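Local coordinates for protein tRNA (cytosine(38)-C(5))-methyltransferase (Schizosaccharomyces pombe, PDB 6FDF) that methylates carbon 5 of cytosine 38 in the anticodon loop of tRNA(Asp), using S-adenosyl-L-methionine as methyl donor, at residues L16-G21 and E48-N53. Sequence-based numbering, arbitrary orientation.
Sequences LYSGIG and EIYNLN. With SAH (S-adenosyl-L-homocysteine), chain E.
Y50 and G21 make the tightest approach between segment 16-21, the end of a strand and the glycine-containing turn after it, and helix residues 48-53: CE2 of Y50 stands 3.4 Å from CA of G21. The ring is carried to the turn with CG anti to the backbone N (chi1 -171°), and it meets G21 CA, S18 CB and I20 C obliquely, while G19 O lies near the plane at its edge. A CB on G21 would come within 2.9 Å of Y50 CE2, and the backbone angles of G21 by themselves also call for glycine. The aliphatic part is a single pair, I20 and I49, lying side by side and pointing the same way, with CG2 of I20 3.7 Å from CG2 of I49.

No hydrogen bond joins the two segments; each holds polar bonds of its own, and others go to the ligand or the rest of the chain, such as G19 N to D41. In the turn, G21 N donates to S18 O. In the helix, I49 O accepts both N53 N and N53 ND2 from opposite faces of its carbonyl plane, the ND2 bond being almost straight (177°).

Toward S-adenosylhomocysteine, I20 N donates to the carboxylate OXT at 3.0 Å, and the ligand amine makes a weak bond to Y17 O. G19, at positive phi, passes where a CB would strike OXT. Y17 sets its ring edge toward the ribose, O4' lying in plane 3.4 Å from CD2; its CE2 is 4.0 Å from adenine C5, and the side chain touches F105 and I108 of helix 103-111. An alanine in place of Y17 would keep CB near O4' but would probably open a gap where the ring borders the ribose and adenine.

The turn links strand 11-16 to helix 22-29, the first beta-alpha connection of the Rossmann-like methyltransferase fold. Y50 OH bonds to E15 and H24 on either side of this turn, its ring also touching strand 34-41, while I20 packs against helix 305-313.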
ATOM      1  N   LEU A  16     -12.540   2.617  -0.126  1.00 29.05           N
ATOM      2  CA  LEU A  16     -12.769   1.660   0.952  1.00 28.56           C
ATOM      3  C   LEU A  16     -11.445   1.160   1.516  1.00 27.18           C
ATOM      4  O   LEU A  16     -10.491   0.932   0.764  1.00 27.60           O
ATOM      5  CB  LEU A  16     -13.588   0.476   0.438  1.00 28.14           C
ATOM      6  CG  LEU A  16     -14.969   0.823  -0.123  1.00 30.57           C
ATOM      7  CD1 LEU A  16     -15.564  -0.356  -0.869  1.00 29.61           C
ATOM      8  CD2 LEU A  16     -15.882   1.272   1.005  1.00 34.37           C
ATOM      9  N   TYR A  17     -11.408   0.942   2.835  1.00 27.18           N
ATOM     10  CA  TYR A  17     -10.170   0.593   3.541  1.00 25.94           C
ATOM     11  C   TYR A  17      -9.111   1.668   3.283  1.00 28.59           C
ATOM     12  O   TYR A  17      -8.003   1.393   2.815  1.00 28.44           O
ATOM     13  CB  TYR A  17      -9.633  -0.791   3.126  1.00 27.15           C
ATOM     14  CG  TYR A  17     -10.611  -1.960   3.091  1.00 28.40           C
ATOM     15  CD1 TYR A  17     -11.340  -2.252   1.940  1.00 28.79           C
ATOM     16  CD2 TYR A  17     -10.753  -2.808   4.187  1.00 30.02           C
ATOM     17  CE1 TYR A  17     -12.204  -3.337   1.890  1.00 27.22           C
ATOM     18  CE2 TYR A  17     -11.626  -3.893   4.150  1.00 27.13           C
ATOM     19  CZ  TYR A  17     -12.340  -4.154   2.994  1.00 29.32           C
ATOM     20  OH  TYR A  17     -13.177  -5.239   2.929  1.00 29.61           O
ATOM     21  N   SER A  18      -9.483   2.914   3.592  1.00 27.79           N
ATOM     22  CA  SER A  18      -8.753   4.068   3.075  1.00 27.92           C
ATOM     23  C   SER A  18      -7.400   4.284   3.746  1.00 30.20           C
ATOM     24  O   SER A  18      -6.504   4.870   3.128  1.00 31.50           O
ATOM     25  CB  SER A  18      -9.597   5.329   3.232  1.00 27.84           C
ATOM     26  OG  SER A  18     -10.272   5.341   4.478  1.00 30.57           O
ATOM     27  N   GLY A  19      -7.230   3.843   4.989  1.00 29.99           N
ATOM     28  CA  GLY A  19      -5.940   4.033   5.646  1.00 30.05           C
ATOM     29  C   GLY A  19      -5.575   5.507   5.704  1.00 27.55           C
ATOM     30  O   GLY A  19      -6.404   6.360   6.037  1.00 30.67           O
ATOM     31  N   ILE A  20      -4.330   5.831   5.349  1.00 30.98           N
ATOM     32  CA  ILE A  20      -3.919   7.232   5.354  1.00 29.97           C
ATOM     33  C   ILE A  20      -4.103   7.846   3.970  1.00 35.07           C
ATOM     34  O   ILE A  20      -3.622   8.952   3.703  1.00 37.83           O
ATOM     35  CB  ILE A  20      -2.467   7.398   5.839  1.00 34.15           C
ATOM     36  CG1 ILE A  20      -1.499   6.661   4.907  1.00 30.89           C
ATOM     37  CG2 ILE A  20      -2.320   6.920   7.277  1.00 35.19           C
ATOM     38  CD1 ILE A  20      -0.038   6.854   5.273  1.00 36.77           C
ATOM     39  N   GLY A  21      -4.838   7.165   3.096  1.00 31.38           N
ATOM     40  CA  GLY A  21      -5.214   7.769   1.831  1.00 28.34           C
ATOM     41  C   GLY A  21      -4.250   7.573   0.684  1.00 30.16           C
ATOM     42  O   GLY A  21      -4.180   8.437  -0.202  1.00 31.66           O
ATOM     43  N   GLU A  48      -7.712  10.024  11.321  1.00 36.41           N
ATOM     44  CA  GLU A  48      -7.148  11.294  11.768  1.00 41.94           C
ATOM     45  C   GLU A  48      -6.099  11.805  10.785  1.00 40.05           C
ATOM     46  O   GLU A  48      -6.122  12.981  10.397  1.00 41.25           O
ATOM     47  CB  GLU A  48      -6.556  11.139  13.170  1.00 42.85           C
ATOM     48  CG  GLU A  48      -5.997  12.421  13.754  1.00 57.57           C
ATOM     49  CD  GLU A  48      -5.546  12.253  15.195  1.00 67.64           C
ATOM     50  OE1 GLU A  48      -4.822  13.134  15.701  1.00 70.52           O
ATOM     51  OE2 GLU A  48      -5.914  11.234  15.819  1.00 70.38           O
ATOM     52  N   ILE A  49      -5.169  10.935  10.373  1.00 35.94           N
ATOM     53  CA  ILE A  49      -4.183  11.318   9.363  1.00 35.69           C
ATOM     54  C   ILE A  49      -4.862  11.608   8.031  1.00 35.70           C
ATOM     55  O   ILE A  49      -4.529  12.589   7.354  1.00 38.34           O
ATOM     56  CB  ILE A  49      -3.105  10.224   9.221  1.00 36.41           C
ATOM     57  CG1 ILE A  49      -2.391   9.997  10.558  1.00 37.69           C
ATOM     58  CG2 ILE A  49      -2.116  10.565   8.107  1.00 33.35           C
ATOM     59  CD1 ILE A  49      -1.680  11.227  11.069  1.00 43.34           C
ATOM     60  N   TYR A  50      -5.843  10.789   7.646  1.00 34.79           N
ATOM     61  CA  TYR A  50      -6.513  11.008   6.365  1.00 35.22           C
ATOM     62  C   TYR A  50      -7.123  12.404   6.315  1.00 37.54           C
ATOM     63  O   TYR A  50      -6.905  13.168   5.367  1.00 36.82           O
ATOM     64  CB  TYR A  50      -7.587   9.939   6.111  1.00 31.38           C
ATOM     65  CG  TYR A  50      -8.144   9.998   4.696  1.00 32.59           C
ATOM     66  CD1 TYR A  50      -8.994  11.035   4.298  1.00 33.62           C
ATOM     67  CD2 TYR A  50      -7.811   9.034   3.755  1.00 31.31           C
ATOM     68  CE1 TYR A  50      -9.483  11.107   2.999  1.00 36.44           C
ATOM     69  CE2 TYR A  50      -8.307   9.090   2.460  1.00 28.90           C
ATOM     70  CZ  TYR A  50      -9.134  10.132   2.087  1.00 32.80           C
ATOM     71  OH  TYR A  50      -9.620  10.189   0.799  1.00 33.51           O
ATOM     72  N   ASN A  51      -7.898  12.753   7.342  1.00 35.78           N
ATOM     73  CA  ASN A  51      -8.650  14.002   7.313  1.00 37.00           C
ATOM     74  C   ASN A  51      -7.736  15.212   7.442  1.00 36.37           C
ATOM     75  O   ASN A  51      -8.038  16.275   6.885  1.00 40.52           O
ATOM     76  CB  ASN A  51      -9.704  13.982   8.418  1.00 38.31           C
ATOM     77  CG  ASN A  51     -10.821  13.002   8.120  1.00 42.01           C
ATOM     78  OD1 ASN A  51     -11.161  12.777   6.961  1.00 41.72           O
ATOM     79  ND2 ASN A  51     -11.393  12.409   9.163  1.00 45.81           N
ATOM     80  N   LEU A  52      -6.633  15.076   8.182  1.00 37.82           N
ATOM     81  CA  LEU A  52      -5.688  16.176   8.317  1.00 44.71           C
ATOM     82  C   LEU A  52      -5.043  16.530   6.984  1.00 43.02           C
ATOM     83  O   LEU A  52      -4.758  17.707   6.724  1.00 45.99           O
ATOM     84  CB  LEU A  52      -4.615  15.811   9.343  1.00 47.78           C
ATOM     85  CG  LEU A  52      -3.442  16.782   9.473  1.00 56.00           C
ATOM     86  CD1 LEU A  52      -3.919  18.134   9.980  1.00 60.30           C
ATOM     87  CD2 LEU A  52      -2.363  16.208  10.381  1.00 58.01           C
ATOM     88  N   ASN A  53      -4.839  15.541   6.117  1.00 41.57           N
ATOM     89  CA  ASN A  53      -4.115  15.744   4.870  1.00 40.96           C
ATOM     90  C   ASN A  53      -5.026  15.946   3.665  1.00 41.65           C
ATOM     91  O   ASN A  53      -4.691  16.728   2.772  1.00 45.66           O
ATOM     92  CB  ASN A  53      -3.177  14.556   4.614  1.00 36.59           C
ATOM     93  CG  ASN A  53      -1.936  14.600   5.492  1.00 40.50           C
ATOM     94  OD1 ASN A  53      -0.933  15.212   5.137  1.00 38.91           O
ATOM     95  ND2 ASN A  53      -2.000  13.937   6.644  1.00 39.95           N
TER
HETATM   96  N   SAH E 401      -4.867   1.273   1.485  0.96 61.61           N
HETATM   97  CA  SAH E 401      -4.718   2.073   2.681  0.96 62.54           C
HETATM   98  CB  SAH E 401      -4.525   1.201   3.924  0.96 60.64           C
HETATM   99  CG  SAH E 401      -5.159  -0.178   3.748  0.96 59.67           C
HETATM  100  SD  SAH E 401      -4.664  -1.322   5.000  0.96 52.52           S
HETATM  101  C   SAH E 401      -3.579   3.029   2.517  0.96 68.45           C
HETATM  102  O   SAH E 401      -2.998   3.071   1.410  0.96 57.48           O
HETATM  103  OXT SAH E 401      -3.278   3.746   3.495  0.96 67.81           O
HETATM  104  C5' SAH E 401      -6.277  -1.942   5.323  0.96 42.54           C
HETATM  105  C4' SAH E 401      -7.087  -0.879   6.065  0.96 33.21           C
HETATM  106  O4' SAH E 401      -8.420  -1.347   6.147  0.96 32.56           O
HETATM  107  C3' SAH E 401      -6.592  -0.614   7.487  0.96 35.86           C
HETATM  108  O3' SAH E 401      -6.412   0.788   7.685  0.96 35.19           O
HETATM  109  C2' SAH E 401      -7.741  -1.083   8.382  0.96 33.90           C
HETATM  110  O2' SAH E 401      -7.954  -0.202   9.491  0.96 35.33           O
HETATM  111  C1' SAH E 401      -8.933  -1.054   7.434  0.96 28.13           C
HETATM  112  N9  SAH E 401      -9.960  -2.080   7.709  0.96 32.80           N
HETATM  113  C8  SAH E 401      -9.767  -3.393   7.949  0.96 33.09           C
HETATM  114  N7  SAH E 401     -10.951  -4.020   8.154  0.96 33.36           N
HETATM  115  C5  SAH E 401     -11.934  -3.105   8.044  0.96 33.08           C
HETATM  116  C6  SAH E 401     -13.408  -3.098   8.144  0.96 34.05           C
HETATM  117  N6  SAH E 401     -14.089  -4.234   8.412  0.96 35.72           N
HETATM  118  N1  SAH E 401     -14.036  -1.913   7.959  0.96 33.33           N
HETATM  119  C2  SAH E 401     -13.366  -0.778   7.692  0.96 28.37           C
HETATM  120  N3  SAH E 401     -12.026  -0.712   7.587  0.96 29.09           N
HETATM  121  C4  SAH E 401     -11.270  -1.827   7.759  0.96 32.60           C